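Local coordinates for protein ATP-dependent CLP protease, putative (PDB 2F6I) that probably hydrolyses proteins to small peptides as the serine protease domain of a malaria parasite ClpP, in partnership with an ATPase, at residues R40-T45 / N69-Y74. Sequence-based numbering, arbitrary orientation.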
ATOM      1  N   ARG C  40     -44.437  -9.233  -8.375  1.00 48.53           N
ATOM      2  CA  ARG C  40     -43.837 -10.132  -9.352  1.00 47.12           C
ATOM      3  C   ARG C  40     -42.868  -9.423 -10.286  1.00 46.89           C
ATOM      4  O   ARG C  40     -42.637  -9.872 -11.408  1.00 48.44           O
ATOM      5  CB  ARG C  40     -44.927 -10.804 -10.184  1.00 46.68           C
ATOM      6  CG  ARG C  40     -45.944 -11.566  -9.371  1.00 46.22           C
ATOM      7  CD  ARG C  40     -46.153 -12.941  -9.968  1.00 46.14           C
ATOM      8  NE  ARG C  40     -46.005 -13.964  -8.947  1.00 46.34           N
ATOM      9  CZ  ARG C  40     -45.599 -15.203  -9.184  1.00 47.45           C
ATOM     10  NH1 ARG C  40     -45.295 -15.583 -10.416  1.00 47.00           N
ATOM     11  NH2 ARG C  40     -45.490 -16.061  -8.184  1.00 50.52           N
ATOM     12  N   ILE C  41     -42.293  -8.321  -9.825  1.00 45.73           N
ATOM     13  CA  ILE C  41     -41.359  -7.564 -10.642  1.00 45.01           C
ATOM     14  C   ILE C  41     -39.952  -7.608 -10.051  1.00 45.14           C
ATOM     15  O   ILE C  41     -39.734  -7.231  -8.904  1.00 46.27           O
ATOM     16  CB  ILE C  41     -41.846  -6.108 -10.790  1.00 43.59           C
ATOM     17  CG1 ILE C  41     -43.235  -6.112 -11.435  1.00 43.09           C
ATOM     18  CG2 ILE C  41     -40.865  -5.301 -11.628  1.00 42.47           C
ATOM     19  CD1 ILE C  41     -43.866  -4.745 -11.595  1.00 43.50           C
ATOM     20  N   ILE C  42     -39.002  -8.082 -10.849  1.00 46.13           N
ATOM     21  CA  ILE C  42     -37.617  -8.206 -10.415  1.00 46.43           C
ATOM     22  C   ILE C  42     -36.659  -7.413 -11.293  1.00 47.16           C
ATOM     23  O   ILE C  42     -36.914  -7.193 -12.478  1.00 46.72           O
ATOM     24  CB  ILE C  42     -37.164  -9.685 -10.437  1.00 47.66           C
ATOM     25  CG1 ILE C  42     -37.949 -10.487  -9.405  1.00 47.70           C
ATOM     26  CG2 ILE C  42     -35.667  -9.785 -10.158  1.00 48.58           C
ATOM     27  CD1 ILE C  42     -37.576 -11.954  -9.377  1.00 50.32           C
ATOM     28  N   TYR C  43     -35.546  -6.994 -10.698  1.00 47.56           N
ATOM     29  CA  TYR C  43     -34.530  -6.248 -11.421  1.00 48.47           C
ATOM     30  C   TYR C  43     -33.231  -7.038 -11.509  1.00 49.40           C
ATOM     31  O   TYR C  43     -32.740  -7.564 -10.513  1.00 50.81           O
ATOM     32  CB  TYR C  43     -34.240  -4.909 -10.738  1.00 47.49           C
ATOM     33  CG  TYR C  43     -35.370  -3.912 -10.794  1.00 48.80           C
ATOM     34  CD1 TYR C  43     -36.533  -4.104 -10.055  1.00 48.90           C
ATOM     35  CD2 TYR C  43     -35.270  -2.765 -11.583  1.00 48.55           C
ATOM     36  CE1 TYR C  43     -37.571  -3.180 -10.097  1.00 49.11           C
ATOM     37  CE2 TYR C  43     -36.302  -1.836 -11.633  1.00 49.39           C
ATOM     38  CZ  TYR C  43     -37.448  -2.049 -10.888  1.00 49.77           C
ATOM     39  OH  TYR C  43     -38.474  -1.135 -10.936  1.00 51.52           O
ATOM     40  N   LEU C  44     -32.695  -7.133 -12.718  1.00 49.20           N
ATOM     41  CA  LEU C  44     -31.429  -7.805 -12.958  1.00 49.58           C
ATOM     42  C   LEU C  44     -30.586  -6.664 -13.505  1.00 51.39           C
ATOM     43  O   LEU C  44     -30.315  -6.589 -14.702  1.00 51.37           O
ATOM     44  CB  LEU C  44     -31.587  -8.915 -14.002  1.00 48.53           C
ATOM     45  CG  LEU C  44     -30.308  -9.626 -14.459  1.00 50.15           C
ATOM     46  CD1 LEU C  44     -29.546 -10.150 -13.260  1.00 51.39           C
ATOM     47  CD2 LEU C  44     -30.664 -10.767 -15.402  1.00 50.51           C
ATOM     48  N   THR C  45     -30.204  -5.758 -12.612  1.00 52.98           N
ATOM     49  CA  THR C  45     -29.428  -4.586 -12.993  1.00 55.80           C
ATOM     50  C   THR C  45     -28.006  -4.579 -12.453  1.00 55.92           C
ATOM     51  O   THR C  45     -27.380  -3.526 -12.346  1.00 56.86           O
ATOM     52  CB  THR C  45     -30.144  -3.296 -12.541  1.00 56.76           C
ATOM     53  OG1 THR C  45     -30.421  -3.368 -11.136  1.00 58.58           O
ATOM     54  CG2 THR C  45     -31.454  -3.125 -13.302  1.00 56.24           C
ATOM     55  N   ASN C  69     -48.318 -16.908 -11.786  1.00 57.84           N
ATOM     56  CA  ASN C  69     -48.617 -15.809 -12.691  1.00 58.76           C
ATOM     57  C   ASN C  69     -47.313 -15.332 -13.316  1.00 58.03           C
ATOM     58  O   ASN C  69     -46.232 -15.779 -12.937  1.00 58.17           O
ATOM     59  CB  ASN C  69     -49.290 -14.656 -11.940  1.00 59.88           C
ATOM     60  CG  ASN C  69     -50.595 -15.073 -11.289  1.00 62.44           C
ATOM     61  OD1 ASN C  69     -51.401 -15.788 -11.889  1.00 63.50           O
ATOM     62  ND2 ASN C  69     -50.816 -14.620 -10.060  1.00 62.42           N
ATOM     63  N   ASP C  70     -47.416 -14.422 -14.275  1.00 57.44           N
ATOM     64  CA  ASP C  70     -46.238 -13.903 -14.954  1.00 56.31           C
ATOM     65  C   ASP C  70     -45.285 -13.105 -14.064  1.00 54.42           C
ATOM     66  O   ASP C  70     -45.705 -12.301 -13.230  1.00 53.74           O
ATOM     67  CB  ASP C  70     -46.668 -13.042 -16.146  1.00 57.18           C
ATOM     68  CG  ASP C  70     -47.089 -13.874 -17.344  1.00 58.56           C
ATOM     69  OD1 ASP C  70     -47.713 -14.939 -17.145  1.00 57.58           O
ATOM     70  OD2 ASP C  70     -46.803 -13.458 -18.486  1.00 59.02           O
ATOM     71  N   ILE C  71     -43.995 -13.352 -14.256  1.00 51.86           N
ATOM     72  CA  ILE C  71     -42.941 -12.660 -13.530  1.00 49.14           C
ATOM     73  C   ILE C  71     -42.260 -11.730 -14.536  1.00 49.22           C
ATOM     74  O   ILE C  71     -41.868 -12.165 -15.621  1.00 48.92           O
ATOM     75  CB  ILE C  71     -41.885 -13.649 -12.981  1.00 47.56           C
ATOM     76  CG1 ILE C  71     -42.516 -14.560 -11.929  1.00 45.33           C
ATOM     77  CG2 ILE C  71     -40.710 -12.882 -12.389  1.00 45.32           C
ATOM     78  CD1 ILE C  71     -41.577 -15.631 -11.406  1.00 42.14           C
ATOM     79  N   LYS C  72     -42.137 -10.454 -14.184  1.00 47.41           N
ATOM     80  CA  LYS C  72     -41.494  -9.486 -15.065  1.00 47.09           C
ATOM     81  C   LYS C  72     -40.083  -9.181 -14.568  1.00 47.29           C
ATOM     82  O   LYS C  72     -39.874  -8.927 -13.378  1.00 44.45           O
ATOM     83  CB  LYS C  72     -42.298  -8.190 -15.124  1.00 48.22           C
ATOM     84  CG  LYS C  72     -41.661  -7.132 -16.009  1.00 52.74           C
ATOM     85  CD  LYS C  72     -42.363  -5.784 -15.903  1.00 55.77           C
ATOM     86  CE  LYS C  72     -43.763  -5.821 -16.489  1.00 58.02           C
ATOM     87  NZ  LYS C  72     -44.389  -4.468 -16.447  1.00 58.54           N
ATOM     88  N   ILE C  73     -39.120  -9.201 -15.485  1.00 45.85           N
ATOM     89  CA  ILE C  73     -37.732  -8.931 -15.134  1.00 45.32           C
ATOM     90  C   ILE C  73     -37.100  -7.834 -15.988  1.00 46.25           C
ATOM     91  O   ILE C  73     -36.950  -7.989 -17.203  1.00 44.85           O
ATOM     92  CB  ILE C  73     -36.867 -10.206 -15.270  1.00 45.42           C
ATOM     93  CG1 ILE C  73     -37.375 -11.282 -14.309  1.00 46.41           C
ATOM     94  CG2 ILE C  73     -35.405  -9.886 -14.978  1.00 44.82           C
ATOM     95  CD1 ILE C  73     -36.548 -12.550 -14.311  1.00 45.77           C
ATOM     96  N   TYR C  74     -36.738  -6.722 -15.353  1.00 46.18           N
ATOM     97  CA  TYR C  74     -36.081  -5.629 -16.062  1.00 45.14           C
ATOM     98  C   TYR C  74     -34.609  -6.018 -16.125  1.00 45.10           C
ATOM     99  O   TYR C  74     -34.036  -6.435 -15.119  1.00 44.64           O
ATOM    100  CB  TYR C  74     -36.234  -4.306 -15.307  1.00 44.85           C
ATOM    101  CG  TYR C  74     -37.636  -3.737 -15.309  1.00 46.57           C
ATOM    102  CD1 TYR C  74     -38.412  -3.743 -14.150  1.00 47.39           C
ATOM    103  CD2 TYR C  74     -38.183  -3.181 -16.466  1.00 47.65           C
ATOM    104  CE1 TYR C  74     -39.698  -3.205 -14.140  1.00 48.30           C
ATOM    105  CE2 TYR C  74     -39.472  -2.641 -16.467  1.00 48.96           C
ATOM    106  CZ  TYR C  74     -40.221  -2.657 -15.300  1.00 49.66           C
ATOM    107  OH  TYR C  74     -41.491  -2.122 -15.285  1.00 51.88           O
TER
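Ile42 is bonded to the neighbouring strand through both backbone polar atoms: its N donates to Lys72 O (2.8 Å, N-H...O angle 173°) and its O accepts from Tyr74 N at 2.9 Å. Lys72 N to Arg40 O and Leu44 N to Tyr74 O complete four backbone hydrogen bonds. Lys72, Ile42 and Tyr74 thus each bond through both N and O, as alternating residues do in parallel sheet. The short segments 41-44 and 71-74 have axes 4.7 Å apart, inclined by 27°.

The face with Ile41, Tyr43, Lys72 and Tyr74 carries an aromatic pair. The two tyrosines lie side by side and point the same way, with CG beside the backbone N in both. Tyr74 CD1 sits over one face of the Tyr43 ring, 3.8 Å from Tyr43 CE2, but the planes are 38° apart. Ile41 CG2 approaches Tyr74 CE1 obliquely at 3.5 Å.

On the other face the contacts are aliphatic: Ile42 CB lies 4.2 Å from Ile73 CG1.

At the polar end, Arg40 bends at chi2 and chi3, bringing NH1 2.7 Å from Asn69 O; its hydrogen bond is to Ser97 OG.

These are the first and last strands of a beta-alpha-beta unit of the ClpP fold whose crossover is helix 50-66. Backbone bonds set their register, while the tyrosine face meets Leu61 of a second subunit and the Ile42 face meets helix 50-66, with helix 30-37 reaching both.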